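Tyrosine aminotransferase (Leishmania infantum, PDB 4IX8) probably catalyses the pyridoxal-phosphate-dependent transfer of an amino group from L-tyrosine to 2-oxoglutarate, like other aminotransferases of its family. Local coordinates at residues M206-S209 with H210-A213; F268-N271 with V272-I276. One frame throughout, in Å; residues are numbered along the deposited sequence.

How the contacts relate
Two strand-entry turns of this chain, each held by a side chain bonded to nearby backbone, follow one another in series. Contact 1 comes first: after helix 200-204 the loop turns at 208-211 and passes directly into strand 211-217. The chain then runs through helix 229-242 and strand 246-249 before contact 2 closes the loop that leads into strand 274-279. Neither contact nests in or crosses the other. Both strands belong to the same mixed sheet, with strand 246-249 lying between them. The centres of contact 1 and contact 2 are about 18 Å apart. They do not touch, but side chains of both (Val207, Phe268, Val272) pack on helix 229-242.

Contact 1. Residues M206-S209 with H210-A213; sequences MVDS and HTKA
Asp208 and Thr211 stand at the two ends of a type I beta turn that delivers the chain into strand 211-217, and their side chains, crossing at about a right angle, each bind backbone of the turn. The turn's own bond runs from Thr211 N to Asp208 O, 3.0 Å. In the reverse sense, Asp208 N gives a nearly straight bond to Thr211 OG1, 2.8 Å at 172°, so the two residues are joined by a reciprocal pair. Thr211 can do this because OG1 lies beside its own backbone N (chi1 -58°), which brings the hydroxyl within bonding distance of Asp208 N. Asp208 is turned back too: with CG lodged between backbone N and carbonyl carbon, Asp208 OD1 accepts the N-H of His210, its N 2.8 Å away. That is an Asx turn laid over the start of the beta turn, and the donor meets OD1 on its anti side, 29° out of the carboxylate plane. Strand 163-168 supplies a second shell, Asn163 bonding both Asp208 OD1 and Thr211 OG1, while Asp208 OD2 forms a salt bridge with Arg186. Val207 contributes apolar packing, Val207 CG1 lying 4.1 Å from Thr211 CB, and its side chain also touches Phe238 and His242 of helix 229-242. On the exposed corner, Ser209 OG sits over the centre of one face of the His210 ring, 4.1 Å above its plane.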
loop_
_atom_site.group_PDB
_atom_site.type_symbol
_atom_site.label_atom_id
_atom_site.label_comp_id
_atom_site.label_asym_id
_atom_site.label_seq_id
_atom_site.Cartn_x
_atom_site.Cartn_y
_atom_site.Cartn_z
ATOM N N MET A 206 -11.326 -30.208 5.095
ATOM C CA MET A 206 -11.761 -28.822 5.184
ATOM C C MET A 206 -12.127 -28.212 3.831
ATOM O O MET A 206 -12.559 -27.051 3.769
ATOM C CB MET A 206 -10.675 -27.977 5.804
ATOM C CG MET A 206 -10.409 -28.332 7.232
ATOM S SD MET A 206 -9.020 -27.304 7.727
ATOM C CE MET A 206 -8.692 -28.062 9.348
ATOM N N VAL A 207 -11.841 -28.936 2.754
ATOM C CA VAL A 207 -12.072 -28.428 1.403
ATOM C C VAL A 207 -13.537 -28.587 1.021
ATOM O O VAL A 207 -14.107 -29.660 1.161
ATOM C CB VAL A 207 -11.199 -29.152 0.369
ATOM C CG1 VAL A 207 -11.459 -28.612 -1.035
ATOM C CG2 VAL A 207 -9.722 -28.992 0.719
ATOM N N ASP A 208 -14.162 -27.501 0.580
ATOM C CA ASP A 208 -15.503 -27.636 0.022
ATOM C C ASP A 208 -15.626 -26.800 -1.250
ATOM O O ASP A 208 -14.625 -26.260 -1.748
ATOM C CB ASP A 208 -16.560 -27.275 1.066
ATOM C CG ASP A 208 -16.441 -25.866 1.566
ATOM O OD1 ASP A 208 -16.094 -24.942 0.771
ATOM O OD2 ASP A 208 -16.783 -25.657 2.746
ATOM N N SER A 209 -16.848 -26.675 -1.756
ATOM C CA SER A 209 -17.111 -26.023 -3.030
ATOM C C SER A 209 -16.746 -24.563 -3.012
ATOM O O SER A 209 -16.540 -23.961 -4.065
ATOM C CB SER A 209 -18.607 -26.195 -3.413
ATOM O OG SER A 209 -19.467 -25.706 -2.388
ATOM N N HIS A 210 -16.626 -23.986 -1.820
ATOM C CA HIS A 210 -16.283 -22.558 -1.712
ATOM C C HIS A 210 -14.812 -22.326 -1.396
ATOM O O HIS A 210 -14.415 -21.198 -1.192
ATOM C CB HIS A 210 -17.107 -21.888 -0.633
ATOM C CG HIS A 210 -18.556 -21.800 -0.941
ATOM N ND1 HIS A 210 -19.040 -21.247 -2.098
ATOM C CD2 HIS A 210 -19.635 -22.215 -0.247
ATOM C CE1 HIS A 210 -20.353 -21.318 -2.103
ATOM N NE2 HIS A 210 -20.739 -21.885 -0.983
ATOM N N THR A 211 -14.013 -23.390 -1.325
ATOM C CA THR A 211 -12.592 -23.258 -1.008
ATOM C C THR A 211 -11.831 -22.834 -2.269
ATOM O O THR A 211 -11.870 -23.555 -3.254
ATOM C CB THR A 211 -12.000 -24.607 -0.512
ATOM O OG1 THR A 211 -12.690 -25.085 0.648
ATOM C CG2 THR A 211 -10.581 -24.489 -0.208
ATOM N N LYS A 212 -11.086 -21.732 -2.227
ATOM C CA LYS A 212 -10.490 -21.148 -3.431
ATOM C C LYS A 212 -8.978 -21.190 -3.523
ATOM O O LYS A 212 -8.428 -20.931 -4.582
ATOM C CB LYS A 212 -10.936 -19.686 -3.591
ATOM C CG LYS A 212 -12.435 -19.554 -3.803
ATOM C CD LYS A 212 -12.912 -20.191 -5.111
ATOM C CE LYS A 212 -14.327 -20.753 -4.988
ATOM N NZ LYS A 212 -15.371 -19.711 -5.139
ATOM N N ALA A 213 -8.291 -21.495 -2.430
ATOM C CA ALA A 213 -6.839 -21.502 -2.447
ATOM C C ALA A 213 -6.284 -22.225 -1.229
ATOM O O ALA A 213 -6.981 -22.448 -0.250
ATOM C CB ALA A 213 -6.300 -20.056 -2.506
HETATM O O HOH W 1 -13.091 -26.400 -4.437
#

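Contact 2. Residues F268-N271 with V272-I276; sequences FDTN and VPRLI
Thr270 meets Arg274 and Val272 with different branches in the loop just ahead of strand 274-279. The methyl Thr270 CG2 rests over the centre of one guanidinium face of Arg274, 3.4 Å from Arg274 CZ, the two side chains arriving from opposite directions. The hydroxyl serves the backbone instead: placed anti to its own N (chi1 179°), Thr270 OG1 accepts the N-H of Val272, its N 3.1 Å away, at 168°, forming an ST turn. Thr270 OG1 also lies 3.3 Å from Val272 CG2.

One step outward, the guanidinium is gripped along its edge. Arg274 NE donates to Val272 O, 2.9 Å away and close to the guanidinium plane, and NH1 reaches the carbonyl of Val265. A water oxygen accepts from Arg274 NH2 at 3.2 Å and donates to Phe268 O at 2.8 Å, bridging to the backbone six residues earlier.

Beyond this shell, Phe268 packs on helix 229-242 and makes a cation-pi contact with Arg229, while Pro273 touches Phe37 of the second subunit. The strand itself is bonded through its backbone to Leu246 and Ser248 of parallel strand 246-249 and to Ile295 and Ile297 of antiparallel strand 292-297.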
loop_
_atom_site.group_PDB
_atom_site.type_symbol
_atom_site.label_atom_id
_atom_site.label_comp_id
_atom_site.label_asym_id
_atom_site.label_seq_id
_atom_site.Cartn_x
_atom_site.Cartn_y
_atom_site.Cartn_z
ATOM N N PHE A 268 9.400 -27.211 -9.670
ATOM C CA PHE A 268 8.680 -28.460 -9.890
ATOM C C PHE A 268 8.094 -28.501 -11.266
ATOM O O PHE A 268 7.793 -27.475 -11.866
ATOM C CB PHE A 268 7.553 -28.631 -8.875
ATOM C CG PHE A 268 8.030 -28.940 -7.485
ATOM C CD1 PHE A 268 8.203 -30.264 -7.075
ATOM C CD2 PHE A 268 8.312 -27.918 -6.586
ATOM C CE1 PHE A 268 8.648 -30.563 -5.794
ATOM C CE2 PHE A 268 8.750 -28.206 -5.297
ATOM C CZ PHE A 268 8.926 -29.533 -4.904
ATOM N N ASP A 269 7.916 -29.715 -11.748
ATOM C CA ASP A 269 7.279 -29.927 -13.026
ATOM C C ASP A 269 5.839 -30.281 -12.744
ATOM O O ASP A 269 5.528 -31.416 -12.406
ATOM C CB ASP A 269 7.986 -31.028 -13.794
ATOM C CG ASP A 269 9.436 -30.734 -13.967
ATOM O OD1 ASP A 269 9.733 -29.718 -14.638
ATOM O OD2 ASP A 269 10.266 -31.503 -13.436
ATOM N N THR A 270 4.977 -29.277 -12.829
ATOM C CA THR A 270 3.578 -29.443 -12.500
ATOM C C THR A 270 2.737 -28.399 -13.186
ATOM O O THR A 270 3.207 -27.286 -13.421
ATOM C CB THR A 270 3.352 -29.332 -11.002
ATOM O OG1 THR A 270 1.957 -29.487 -10.727
ATOM C CG2 THR A 270 3.802 -27.984 -10.480
ATOM N N ASN A 271 1.479 -28.729 -13.449
ATOM C CA ASN A 271 0.554 -27.753 -14.024
ATOM C C ASN A 271 -0.357 -27.137 -12.967
ATOM O O ASN A 271 -1.251 -26.359 -13.285
ATOM C CB ASN A 271 -0.273 -28.397 -15.127
ATOM C CG ASN A 271 0.592 -28.983 -16.196
ATOM O OD1 ASN A 271 1.555 -28.357 -16.644
ATOM N ND2 ASN A 271 0.312 -30.219 -16.558
ATOM N N VAL A 272 -0.134 -27.485 -11.707
ATOM C CA VAL A 272 -0.836 -26.811 -10.625
ATOM C C VAL A 272 -0.486 -25.334 -10.665
ATOM O O VAL A 272 0.682 -24.985 -10.741
ATOM C CB VAL A 272 -0.461 -27.382 -9.285
ATOM C CG1 VAL A 272 -1.076 -26.559 -8.145
ATOM C CG2 VAL A 272 -0.914 -28.809 -9.224
ATOM N N PRO A 273 -1.489 -24.458 -10.713
ATOM C CA PRO A 273 -1.149 -23.030 -10.719
ATOM C C PRO A 273 -0.584 -22.583 -9.357
ATOM O O PRO A 273 -1.191 -22.898 -8.351
ATOM C CB PRO A 273 -2.491 -22.344 -10.975
ATOM C CG PRO A 273 -3.450 -23.419 -11.298
ATOM C CD PRO A 273 -2.944 -24.667 -10.700
ATOM N N ARG A 274 0.502 -21.831 -9.345
ATOM C CA ARG A 274 1.145 -21.374 -8.116
ATOM C C ARG A 274 1.381 -19.886 -8.161
ATOM O O ARG A 274 1.911 -19.386 -9.143
ATOM C CB ARG A 274 2.484 -22.062 -7.933
ATOM C CG ARG A 274 2.394 -23.496 -7.548
ATOM C CD ARG A 274 3.509 -24.301 -8.168
ATOM N NE ARG A 274 3.315 -24.496 -9.610
ATOM C CZ ARG A 274 4.307 -24.661 -10.490
ATOM N NH1 ARG A 274 5.579 -24.628 -10.108
ATOM N NH2 ARG A 274 4.036 -24.843 -11.762
ATOM N N LEU A 275 1.061 -19.187 -7.079
ATOM C CA LEU A 275 1.381 -17.755 -6.985
ATOM C C LEU A 275 2.405 -17.544 -5.849
ATOM O O LEU A 275 2.136 -17.774 -4.674
ATOM C CB LEU A 275 0.120 -16.927 -6.746
ATOM C CG LEU A 275 0.267 -15.411 -6.763
ATOM C CD1 LEU A 275 0.453 -14.911 -8.173
ATOM C CD2 LEU A 275 -0.906 -14.698 -6.038
ATOM N N ILE A 276 3.591 -17.127 -6.226
ATOM C CA ILE A 276 4.689 -16.946 -5.297
ATOM C C ILE A 276 4.760 -15.496 -4.891
ATOM O O ILE A 276 4.783 -14.631 -5.749
ATOM C CB ILE A 276 5.982 -17.357 -5.934
ATOM C CG1 ILE A 276 5.890 -18.821 -6.333
ATOM C CG2 ILE A 276 7.135 -17.130 -4.997
ATOM C CD1 ILE A 276 7.047 -19.309 -7.070
HETATM O O HOH W 2 6.947 -25.099 -13.148
#